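Local atomic coordinates of flavodoxin (Fusobacterium nucleatum, PDB entry 6OHK), a protein that binds flavin mononucleotide and carries electrons, probably as a low-potential donor to a number of redox enzymes. Residues 6-12 / 33-39; 56-62 / 99-104; 75-81 / 110-116. The protein carries 1 engineered substitution. Residues are numbered along the deposited sequence.

Interaction 1: 6-12 / 33-39; sequences TIGIFYA and DFKTFNV
This contact is the parallel strand pair of the first beta-alpha-beta unit of the flavodoxin fold. Strand 7-11 runs beside strand 34-38, and helix 17-28 makes the crossover between them. The strand axes approach to 4.7 Å and their directions differ by 19°. I7 to Y11 pair in order with F34 to N38. Both strands are extended up to N38; V39 turns off at phi/psi -71/-2. The odd residues of 7-11 bond to segment 33-39: I7 N to D33 O (3.0 Å), K35 N to I7 O (2.9 Å), I9 N to K35 O (2.8 Å), F37 N to I9 O (2.8 Å), Y11 N to F37 O (3.0 Å) and V39 N to Y11 O (2.9 Å). The backbone of G8 and F10 bonds strand 51-59 instead.

F10 and F37, both chi1 m with chi2 near 80-85°, share one face. Their planes lie 6° apart with centroids at 4.5 Å, slid so that the rings barely overlap. G8, next to them, has no side chain; a CB there would hit F10 CE1. W68 also packs on F10 and V39.

I7, I9, Y11, F34, T36 and N38 take the face under helix 17-28. I9 (m, t) reaches F34 CD1 with its CD1 at 4.0 Å. F34 is p; its end leads away. T36 (m) has OG1 hydrogen-bonded to E26 OE2. Y11 is p, which swings its ring over N38: N38 CA sits 4.2 Å from the ring centroid. N38 (t) bonds K40 N through OD1, and its ND2 makes a weak 3.4 Å hydrogen bond to Y11 OH.

Interaction 2: 56-62 / 99-104; sequences TPTYQVG and SFCGGI. With FMN (flavin mononucleotide), chain B.
The FMN site is built here from a strand end with its following turn, and a beta turn, which meet at the pyrimidine edge of the isoalloxazine. Segment 56-62 brings the end of strand 51-59 and the turn after it. Segment 99-104 brings a type II beta turn, S99 to G102, closed by G102 N to S99 O (3.1 Å), and the start of helix 103-113. No hydrogen bond joins the segments directly.

CA atoms come nearest at G62 and G102 (4.1 Å) and at T58 and G103 (5.1 Å). G62 is at phi/psi 91/10, where a CB would be jammed against V61 O. Separately, a CB on G102 would clash with G62 CA, so the bare G102 permits the close approach. T58 (chi1 m) sets OG1 3.2 Å from C101 CA and CG2 3.6 Å from G102 N; its OG1 bonds L90 O. T56 (t) puts CG2 4.1 Å from I104 CG2.

This is the cofactor end of the flavodoxin fold, where loops after the parallel strands hold the flavin. S99 O accepts from FMN N3 (2.9 Å), and C101 N, at phi/psi 54/30, donates to FMN O2 (3.0 Å). G62 N (3.1 Å) and S99 OG (2.9 Å, chi1 p) both donate to FMN O4. On the ribityl chain, T58 N donates to FMN O2' (3.2 Å), which donates to T58 O (2.7 Å). Y59 (chi1 m) lies with one ring face toward FMN O2', and Y59 OH donates to FMN O2P at 2.6 Å. T13, T15, T17 and T18 also bond the FMN through OG1.

Interaction 3: 75-81 / 110-116; sequences LEEIDFT and IVVKKGG
The C-terminal ends of two helices meet here. Segment 75-81 is the last part of helix 72-77 and the chain after it, and segment 110-116 leaves helix 103-113 at K114. CA atoms come nearest at F80 and G116 (4.4 Å) and at T81 and G115 (4.3 Å).

K114 makes most of the polar contact. Its side chain is m at all four chi angles, a curled shape that brings NZ to two backbone acceptors, E76 O and I78 O, each at 2.8 Å. Its own carbonyl is used too: F80 N donates to K114 O (2.9 Å, angle 134°). K113 is extended, all t, and its NZ forms a salt bridge with E76 OE2 at 2.7 Å. E76 (t, t) extends its carboxylate to meet it.

The turn at 114-116 is a Schellman motif that ends helix 103-113. G116 N donates to V111 O (2.9 Å) and G115 N to V112 O (3.2 Å). G115 is the C-prime residue with phi/psi 99/2, and a CB on it would clash with T81 OG1. On the other segment, D79 (chi1 t) forms an Asx turn: D79 OD1 accepts from T81 N (3.1 Å) and from T81 OG1 (2.7 Å).

F80, I110, V111 and L75 make the apolar part of the contact. V111 CG2 lies over one face of the F80 ring (chi1 m), 4.2 Å from its centroid, a CH-pi contact. I110 (m, t) sets CG2 3.7 Å from E76 CA and 4.0 Å from L75 CG. I46, in a loop, packs on L75, I78 and F80.

From the N terminus, interaction 1 closes first: strand 34-38 returns beside strand 7-11 after helix 17-28. It is complete before the other two open. Strand 51-59 then pairs with the other edge of 7-11, and its end forms part of segment 56-62. There A12 O lies 3.2 Å from P57 CD. Interaction 2 brings 99-104 back to 56-62 after 36 intervening residues. Interaction 3 brings 110-116 back to 75-81 after 28. These two cross. Both use helix 103-113: interaction 2 ties the turn leading into it to the end of strand 51-59, and interaction 3 ties its end to helix 72-77. Interaction 3 touches neither of the others; its nearest atoms are about 7 Å from each.

Interaction 1: 6-12 / 33-39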
loop_
_atom_site.group_PDB
_atom_site.type_symbol
_atom_site.label_atom_id
_atom_site.label_comp_id
_atom_site.label_asym_id
_atom_site.label_seq_id
_atom_site.Cartn_x
_atom_site.Cartn_y
_atom_site.Cartn_z
ATOM N N THR A 6 -7.872 -11.981 -9.741
ATOM C CA THR A 6 -8.344 -10.637 -9.467
ATOM C C THR A 6 -7.534 -9.996 -8.346
ATOM O O THR A 6 -7.237 -10.633 -7.325
ATOM C CB THR A 6 -9.817 -10.690 -9.082
ATOM O OG1 THR A 6 -10.523 -11.303 -10.173
ATOM C CG2 THR A 6 -10.394 -9.320 -8.825
ATOM N N ILE A 7 -7.210 -8.731 -8.548
ATOM C CA ILE A 7 -6.484 -7.930 -7.570
ATOM C C ILE A 7 -7.488 -7.174 -6.713
ATOM O O ILE A 7 -8.329 -6.439 -7.227
ATOM C CB ILE A 7 -5.553 -6.961 -8.295
ATOM C CG1 ILE A 7 -4.518 -7.718 -9.134
ATOM C CG2 ILE A 7 -4.860 -6.051 -7.291
ATOM C CD1 ILE A 7 -3.910 -6.892 -10.258
ATOM N N GLY A 8 -7.395 -7.354 -5.411
ATOM C CA GLY A 8 -8.191 -6.564 -4.480
ATOM C C GLY A 8 -7.448 -5.331 -4.029
ATOM O O GLY A 8 -6.350 -5.451 -3.477
ATOM N N ILE A 9 -8.021 -4.164 -4.270
ATOM C CA ILE A 9 -7.433 -2.884 -3.896
ATOM C C ILE A 9 -8.225 -2.325 -2.730
ATOM O O ILE A 9 -9.445 -2.124 -2.848
ATOM C CB ILE A 9 -7.467 -1.909 -5.078
ATOM C CG1 ILE A 9 -6.821 -2.525 -6.318
ATOM C CG2 ILE A 9 -6.823 -0.590 -4.683
ATOM C CD1 ILE A 9 -7.010 -1.683 -7.563
ATOM N N PHE A 10 -7.566 -2.088 -1.615
ATOM C CA PHE A 10 -8.208 -1.618 -0.388
ATOM C C PHE A 10 -7.538 -0.325 0.042
ATOM O O PHE A 10 -6.313 -0.282 0.126
ATOM C CB PHE A 10 -8.046 -2.658 0.706
ATOM C CG PHE A 10 -8.841 -3.919 0.431
ATOM C CD1 PHE A 10 -8.369 -4.912 -0.439
ATOM C CD2 PHE A 10 -10.090 -4.090 0.994
ATOM C CE1 PHE A 10 -9.138 -6.005 -0.729
ATOM C CE2 PHE A 10 -10.860 -5.204 0.704
ATOM C CZ PHE A 10 -10.384 -6.142 -0.149
ATOM N N TYR A 11 -8.326 0.726 0.264
ATOM C CA TYR A 11 -7.762 2.031 0.597
ATOM C C TYR A 11 -8.586 2.697 1.683
ATOM O O TYR A 11 -9.724 2.314 1.950
ATOM C CB TYR A 11 -7.658 2.934 -0.647
ATOM C CG TYR A 11 -8.975 3.478 -1.078
ATOM C CD1 TYR A 11 -9.841 2.731 -1.858
ATOM C CD2 TYR A 11 -9.391 4.752 -0.677
ATOM C CE1 TYR A 11 -11.084 3.224 -2.221
ATOM C CE2 TYR A 11 -10.642 5.243 -1.037
ATOM C CZ TYR A 11 -11.472 4.467 -1.809
ATOM O OH TYR A 11 -12.734 5.029 -2.135
ATOM N N ALA A 12 -8.023 3.771 2.233
ATOM C CA ALA A 12 -8.745 4.707 3.069
ATOM C C ALA A 12 -8.296 6.098 2.686
ATOM O O ALA A 12 -7.215 6.279 2.143
ATOM C CB ALA A 12 -8.452 4.457 4.546
ATOM N N ASP A 33 -8.113 -7.696 -14.104
ATOM C CA ASP A 33 -9.258 -7.692 -13.208
ATOM C C ASP A 33 -8.879 -7.181 -11.821
ATOM O O ASP A 33 -7.891 -7.618 -11.237
ATOM C CB ASP A 33 -9.838 -9.088 -13.079
ATOM C CG ASP A 33 -10.544 -9.561 -14.348
ATOM O OD1 ASP A 33 -10.968 -8.736 -15.180
ATOM O OD2 ASP A 33 -10.686 -10.788 -14.500
ATOM N N PHE A 34 -9.680 -6.264 -11.311
ATOM C CA PHE A 34 -9.496 -5.731 -9.967
ATOM C C PHE A 34 -10.852 -5.404 -9.378
ATOM O O PHE A 34 -11.847 -5.229 -10.092
ATOM C CB PHE A 34 -8.554 -4.516 -9.929
ATOM C CG PHE A 34 -9.086 -3.329 -10.661
ATOM C CD1 PHE A 34 -10.001 -2.482 -10.059
ATOM C CD2 PHE A 34 -8.706 -3.079 -11.965
ATOM C CE1 PHE A 34 -10.532 -1.420 -10.748
ATOM C CE2 PHE A 34 -9.237 -2.004 -12.630
ATOM C CZ PHE A 34 -10.151 -1.197 -12.020
ATOM N N LYS A 35 -10.889 -5.297 -8.052
ATOM C CA LYS A 35 -12.061 -4.841 -7.314
ATOM C C LYS A 35 -11.553 -3.922 -6.217
ATOM O O LYS A 35 -10.554 -4.261 -5.555
ATOM C CB LYS A 35 -12.786 -6.009 -6.666
ATOM C CG LYS A 35 -13.582 -6.919 -7.556
ATOM C CD LYS A 35 -14.900 -7.275 -6.797
ATOM C CE LYS A 35 -15.838 -6.053 -6.610
ATOM N NZ LYS A 35 -16.728 -6.092 -5.372
ATOM N N THR A 36 -12.203 -2.790 -6.013
ATOM C CA THR A 36 -11.714 -1.748 -5.117
ATOM C C THR A 36 -12.674 -1.544 -3.969
ATOM O O THR A 36 -13.903 -1.538 -4.169
ATOM C CB THR A 36 -11.519 -0.453 -5.892
ATOM O OG1 THR A 36 -10.580 -0.739 -6.943
ATOM C CG2 THR A 36 -11.008 0.669 -5.024
ATOM N N PHE A 37 -12.129 -1.330 -2.781
ATOM C CA PHE A 37 -12.882 -1.230 -1.547
ATOM C C PHE A 37 -12.308 -0.133 -0.681
ATOM O O PHE A 37 -11.080 0.018 -0.596
ATOM C CB PHE A 37 -12.747 -2.527 -0.734
ATOM C CG PHE A 37 -13.179 -3.764 -1.463
ATOM C CD1 PHE A 37 -12.301 -4.418 -2.304
ATOM C CD2 PHE A 37 -14.454 -4.281 -1.308
ATOM C CE1 PHE A 37 -12.666 -5.564 -2.995
ATOM C CE2 PHE A 37 -14.817 -5.429 -1.965
ATOM C CZ PHE A 37 -13.914 -6.086 -2.809
ATOM N N ASN A 38 -13.180 0.641 -0.047
ATOM C CA ASN A 38 -12.806 1.630 0.951
ATOM C C ASN A 38 -12.993 0.998 2.311
ATOM O O ASN A 38 -14.110 0.596 2.657
ATOM C CB ASN A 38 -13.691 2.870 0.791
ATOM C CG ASN A 38 -13.292 4.016 1.695
ATOM O OD1 ASN A 38 -12.838 3.848 2.798
ATOM N ND2 ASN A 38 -13.519 5.237 1.197
ATOM N N VAL A 39 -11.922 0.897 3.084
ATOM C CA VAL A 39 -11.964 0.170 4.351
ATOM C C VAL A 39 -12.760 0.882 5.438
ATOM O O VAL A 39 -12.963 0.307 6.516
ATOM C CB VAL A 39 -10.567 -0.264 4.829
ATOM C CG1 VAL A 39 -9.945 -1.177 3.792
ATOM C CG2 VAL A 39 -9.683 0.908 5.165
#

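Interaction 2: 56-62 / 99-104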
loop_
_atom_site.group_PDB
_atom_site.type_symbol
_atom_site.label_atom_id
_atom_site.label_comp_id
_atom_site.label_asym_id
_atom_site.label_seq_id
_atom_site.Cartn_x
_atom_site.Cartn_y
_atom_site.Cartn_z
ATOM N N THR A 56 -2.735 3.371 2.119
ATOM C CA THR A 56 -3.124 4.272 3.203
ATOM C C THR A 56 -2.311 5.558 3.198
ATOM O O THR A 56 -1.098 5.516 3.007
ATOM C CB THR A 56 -3.015 3.593 4.584
ATOM O OG1 THR A 56 -3.584 4.445 5.593
ATOM C CG2 THR A 56 -1.567 3.241 4.948
ATOM N N PRO A 57 -2.946 6.697 3.457
ATOM C CA PRO A 57 -2.204 7.873 3.913
ATOM C C PRO A 57 -1.754 7.682 5.348
ATOM O O PRO A 57 -2.148 6.762 6.048
ATOM C CB PRO A 57 -3.240 8.983 3.788
ATOM C CG PRO A 57 -4.549 8.284 4.132
ATOM C CD PRO A 57 -4.409 6.904 3.512
ATOM N N THR A 58 -0.917 8.589 5.816
ATOM C CA THR A 58 -0.349 8.527 7.159
ATOM C C THR A 58 -0.870 9.701 7.970
ATOM O O THR A 58 -0.913 10.838 7.485
ATOM C CB THR A 58 1.154 8.651 7.065
ATOM O OG1 THR A 58 1.634 7.864 5.974
ATOM C CG2 THR A 58 1.847 8.348 8.371
ATOM N N TYR A 59 -1.216 9.411 9.217
ATOM C CA TYR A 59 -1.692 10.415 10.156
ATOM C C TYR A 59 -1.146 10.053 11.528
ATOM O O TYR A 59 -0.594 8.975 11.746
ATOM C CB TYR A 59 -3.228 10.459 10.182
ATOM C CG TYR A 59 -3.804 11.111 8.944
ATOM C CD1 TYR A 59 -3.753 12.482 8.798
ATOM C CD2 TYR A 59 -4.298 10.362 7.876
ATOM C CE1 TYR A 59 -4.213 13.084 7.668
ATOM C CE2 TYR A 59 -4.772 10.971 6.753
ATOM C CZ TYR A 59 -4.737 12.328 6.650
ATOM O OH TYR A 59 -5.166 13.037 5.553
ATOM N N GLN A 60 -1.288 10.977 12.494
ATOM C CA GLN A 60 -1.024 10.649 13.915
ATOM C C GLN A 60 0.382 10.077 14.134
ATOM O O GLN A 60 0.574 9.057 14.802
ATOM C CB GLN A 60 -2.073 9.675 14.446
ATOM C CG GLN A 60 -3.472 10.203 14.477
ATOM C CD GLN A 60 -3.696 11.186 15.615
ATOM O OE1 GLN A 60 -3.197 10.996 16.724
ATOM N NE2 GLN A 60 -4.445 12.250 15.340
ATOM N N VAL A 61 1.378 10.724 13.552
ATOM C CA VAL A 61 2.780 10.368 13.784
ATOM C C VAL A 61 3.041 8.940 13.342
ATOM O O VAL A 61 3.495 8.084 14.117
ATOM C CB VAL A 61 3.224 10.594 15.245
ATOM C CG1 VAL A 61 4.736 10.719 15.297
ATOM C CG2 VAL A 61 2.566 11.832 15.829
ATOM N N GLY A 62 2.799 8.682 12.072
ATOM C CA GLY A 62 3.180 7.434 11.471
ATOM C C GLY A 62 2.141 6.332 11.515
ATOM O O GLY A 62 2.457 5.194 11.154
ATOM N N SER A 99 8.432 10.055 10.227
ATOM C CA SER A 99 7.245 9.194 10.122
ATOM C C SER A 99 6.679 9.174 8.713
ATOM O O SER A 99 5.485 8.905 8.537
ATOM C CB SER A 99 6.183 9.573 11.139
ATOM O OG SER A 99 5.694 10.886 10.968
ATOM N N PHE A 100 7.490 9.437 7.716
ATOM C CA PHE A 100 6.990 9.491 6.348
ATOM C C PHE A 100 6.448 8.142 5.913
ATOM O O PHE A 100 7.163 7.132 5.911
ATOM C CB PHE A 100 8.122 9.911 5.420
ATOM C CG PHE A 100 7.783 9.861 3.953
ATOM C CD1 PHE A 100 6.733 10.598 3.431
ATOM C CD2 PHE A 100 8.543 9.121 3.079
ATOM C CE1 PHE A 100 6.436 10.573 2.089
ATOM C CE2 PHE A 100 8.243 9.084 1.746
ATOM C CZ PHE A 100 7.202 9.811 1.255
ATOM N N CYS A 101 5.188 8.138 5.486
ATOM C CA CYS A 101 4.516 6.914 5.060
ATOM C C CYS A 101 4.572 5.819 6.111
ATOM O O CYS A 101 4.530 4.629 5.792
ATOM C CB CYS A 101 5.020 6.397 3.699
ATOM S SG CYS A 101 4.497 7.392 2.316
ATOM N N GLY A 102 4.617 6.196 7.382
ATOM C CA GLY A 102 4.736 5.212 8.441
ATOM C C GLY A 102 3.585 4.247 8.537
ATOM O O GLY A 102 3.743 3.155 9.100
ATOM N N GLY A 103 2.419 4.612 8.024
ATOM C CA GLY A 103 1.249 3.776 8.209
ATOM C C GLY A 103 1.388 2.402 7.598
ATOM O O GLY A 103 0.784 1.443 8.077
ATOM N N ILE A 104 2.188 2.263 6.542
ATOM C CA ILE A 104 2.311 0.956 5.914
ATOM C C ILE A 104 3.043 -0.047 6.784
ATOM O O ILE A 104 2.890 -1.252 6.555
ATOM C CB ILE A 104 2.883 1.014 4.492
ATOM C CG1 ILE A 104 4.330 1.522 4.439
ATOM C CG2 ILE A 104 1.972 1.805 3.579
ATOM C CD1 ILE A 104 4.944 1.412 3.053
HETATM N N1 FMN B . 2.385 12.216 6.337
HETATM C C2 FMN B . 3.421 11.353 6.727
HETATM O O2 FMN B . 4.186 10.910 5.936
HETATM N N3 FMN B . 3.545 11.052 8.128
HETATM C C4 FMN B . 2.734 11.540 9.117
HETATM O O4 FMN B . 2.940 11.198 10.263
HETATM C C4A FMN B . 1.707 12.428 8.698
HETATM N N5 FMN B . 0.855 12.968 9.659
HETATM C C5A FMN B . -0.107 13.900 9.178
HETATM C C6 FMN B . -0.902 14.574 10.124
HETATM C C7 FMN B . -1.860 15.473 9.702
HETATM C C7M FMN B . -2.712 16.074 10.831
HETATM C C8 FMN B . -1.974 15.794 8.357
HETATM C C8M FMN B . -3.065 16.756 7.936
HETATM C C9 FMN B . -1.183 15.132 7.420
HETATM C C9A FMN B . -0.244 14.221 7.834
HETATM N N10 FMN B . 0.573 13.542 6.843
HETATM C C10 FMN B . 1.563 12.707 7.315
HETATM C "C1'" FMN B . 0.427 13.834 5.419
HETATM C "C2'" FMN B . -0.795 13.082 4.809
HETATM O "O2'" FMN B . -0.688 11.678 4.953
HETATM C "C3'" FMN B . -0.859 13.391 3.302
HETATM O "O3'" FMN B . -1.200 14.756 3.169
HETATM C "C4'" FMN B . -1.806 12.530 2.469
HETATM O "O4'" FMN B . -1.614 12.859 1.097
HETATM C "C5'" FMN B . -3.272 12.722 2.839
HETATM O "O5'" FMN B . -4.023 11.745 2.136
HETATM P P FMN B . -5.629 11.826 2.105
HETATM O O1P FMN B . -6.017 10.642 1.249
HETATM O O2P FMN B . -6.189 11.750 3.484
HETATM O O3P FMN B . -5.997 13.160 1.444
#

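Interaction 3: 75-81 / 110-116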
loop_
_atom_site.group_PDB
_atom_site.type_symbol
_atom_site.label_atom_id
_atom_site.label_comp_id
_atom_site.label_asym_id
_atom_site.label_seq_id
_atom_site.Cartn_x
_atom_site.Cartn_y
_atom_site.Cartn_z
ATOM N N LEU A 75 -7.942 -7.566 10.646
ATOM C CA LEU A 75 -6.975 -7.888 9.606
ATOM C C LEU A 75 -6.087 -9.037 10.046
ATOM O O LEU A 75 -5.813 -9.954 9.265
ATOM C CB LEU A 75 -6.161 -6.623 9.280
ATOM C CG LEU A 75 -5.267 -6.685 8.051
ATOM C CD1 LEU A 75 -6.155 -6.655 6.794
ATOM C CD2 LEU A 75 -4.317 -5.502 8.070
ATOM N N GLU A 76 -5.669 -9.041 11.312
ATOM C CA GLU A 76 -4.793 -10.074 11.816
ATOM C C GLU A 76 -5.492 -11.412 11.991
ATOM O O GLU A 76 -4.798 -12.429 12.110
ATOM C CB GLU A 76 -4.129 -9.608 13.114
ATOM C CG GLU A 76 -3.039 -10.556 13.588
ATOM C CD GLU A 76 -2.192 -9.972 14.706
ATOM O OE1 GLU A 76 -2.297 -8.752 14.986
ATOM O OE2 GLU A 76 -1.414 -10.749 15.301
ATOM N N GLU A 77 -6.819 -11.454 11.940
ATOM C CA GLU A 77 -7.540 -12.721 11.944
ATOM C C GLU A 77 -7.456 -13.443 10.614
ATOM O O GLU A 77 -7.674 -14.657 10.566
ATOM C CB GLU A 77 -9.014 -12.496 12.281
ATOM C CG GLU A 77 -9.243 -12.105 13.739
ATOM C CD GLU A 77 -10.701 -11.834 14.087
ATOM O OE1 GLU A 77 -11.599 -12.171 13.281
ATOM O OE2 GLU A 77 -10.943 -11.273 15.181
ATOM N N ILE A 78 -7.129 -12.737 9.535
ATOM C CA ILE A 78 -7.080 -13.322 8.206
ATOM C C ILE A 78 -5.802 -14.126 8.046
ATOM O O ILE A 78 -4.726 -13.709 8.484
ATOM C CB ILE A 78 -7.158 -12.190 7.167
ATOM C CG1 ILE A 78 -8.497 -11.472 7.293
ATOM C CG2 ILE A 78 -6.929 -12.713 5.735
ATOM C CD1 ILE A 78 -8.640 -10.244 6.404
ATOM N N ASP A 79 -5.915 -15.273 7.387
ATOM C CA ASP A 79 -4.757 -16.072 7.030
ATOM C C ASP A 79 -4.230 -15.550 5.699
ATOM O O ASP A 79 -4.915 -15.650 4.679
ATOM C CB ASP A 79 -5.161 -17.537 6.894
ATOM C CG ASP A 79 -3.987 -18.441 6.700
ATOM O OD1 ASP A 79 -2.849 -17.967 6.620
ATOM O OD2 ASP A 79 -4.201 -19.683 6.632
ATOM N N PHE A 80 -3.040 -14.963 5.708
ATOM C CA PHE A 80 -2.436 -14.411 4.497
ATOM C C PHE A 80 -1.546 -15.407 3.757
ATOM O O PHE A 80 -0.927 -15.044 2.756
ATOM C CB PHE A 80 -1.639 -13.127 4.815
ATOM C CG PHE A 80 -2.488 -11.906 5.000
ATOM C CD1 PHE A 80 -3.128 -11.657 6.203
ATOM C CD2 PHE A 80 -2.648 -10.994 3.961
ATOM C CE1 PHE A 80 -3.908 -10.511 6.369
ATOM C CE2 PHE A 80 -3.447 -9.881 4.120
ATOM C CZ PHE A 80 -4.057 -9.636 5.317
ATOM N N THR A 81 -1.523 -16.675 4.188
ATOM C CA THR A 81 -0.748 -17.700 3.487
ATOM C C THR A 81 -1.139 -17.725 2.027
ATOM O O THR A 81 -2.318 -17.745 1.705
ATOM C CB THR A 81 -0.999 -19.069 4.120
ATOM O OG1 THR A 81 -0.608 -19.004 5.490
ATOM C CG2 THR A 81 -0.175 -20.140 3.411
ATOM N N ILE A 110 1.479 -7.200 9.919
ATOM C CA ILE A 110 0.390 -8.171 9.981
ATOM C C ILE A 110 0.446 -9.143 8.816
ATOM O O ILE A 110 0.308 -10.359 9.008
ATOM C CB ILE A 110 -0.967 -7.453 10.058
ATOM C CG1 ILE A 110 -1.093 -6.754 11.404
ATOM C CG2 ILE A 110 -2.101 -8.442 9.833
ATOM C CD1 ILE A 110 -2.182 -5.721 11.518
ATOM N N VAL A 111 0.636 -8.651 7.589
ATOM C CA VAL A 111 0.704 -9.532 6.435
ATOM C C VAL A 111 1.789 -10.571 6.640
ATOM O O VAL A 111 1.584 -11.764 6.405
ATOM C CB VAL A 111 0.940 -8.706 5.149
ATOM C CG1 VAL A 111 1.203 -9.624 3.983
ATOM C CG2 VAL A 111 -0.249 -7.828 4.884
ATOM N N VAL A 112 2.966 -10.135 7.081
ATOM C CA VAL A 112 4.087 -11.061 7.201
ATOM C C VAL A 112 3.837 -12.051 8.337
ATOM O O VAL A 112 4.077 -13.262 8.191
ATOM C CB VAL A 112 5.417 -10.302 7.352
ATOM C CG1 VAL A 112 6.552 -11.246 7.684
ATOM C CG2 VAL A 112 5.728 -9.539 6.059
ATOM N N LYS A 113 3.355 -11.578 9.469
ATOM C CA LYS A 113 3.111 -12.476 10.602
ATOM C C LYS A 113 2.075 -13.530 10.268
ATOM O O LYS A 113 2.146 -14.656 10.801
ATOM C CB LYS A 113 2.662 -11.655 11.813
ATOM C CG LYS A 113 2.151 -12.422 13.020
ATOM C CD LYS A 113 1.694 -11.438 14.105
ATOM C CE LYS A 113 1.239 -12.156 15.362
ATOM N NZ LYS A 113 0.998 -11.188 16.478
ATOM N N LYS A 114 1.095 -13.198 9.428
ATOM C CA LYS A 114 0.027 -14.111 9.064
ATOM C C LYS A 114 0.298 -14.877 7.782
ATOM O O LYS A 114 -0.620 -15.476 7.218
ATOM C CB LYS A 114 -1.299 -13.370 8.992
ATOM C CG LYS A 114 -1.739 -12.770 10.328
ATOM C CD LYS A 114 -1.721 -13.783 11.507
ATOM C CE LYS A 114 -2.529 -15.046 11.244
ATOM N NZ LYS A 114 -3.961 -14.807 10.995
ATOM N N GLY A 115 1.532 -14.917 7.328
ATOM C CA GLY A 115 1.970 -15.857 6.320
ATOM C C GLY A 115 2.051 -15.334 4.905
ATOM O O GLY A 115 2.361 -16.112 3.996
ATOM N N GLY A 116 1.754 -14.055 4.685
ATOM C CA GLY A 116 1.756 -13.501 3.346
ATOM C C GLY A 116 3.124 -13.060 2.909
ATOM O O GLY A 116 4.081 -13.006 3.688
#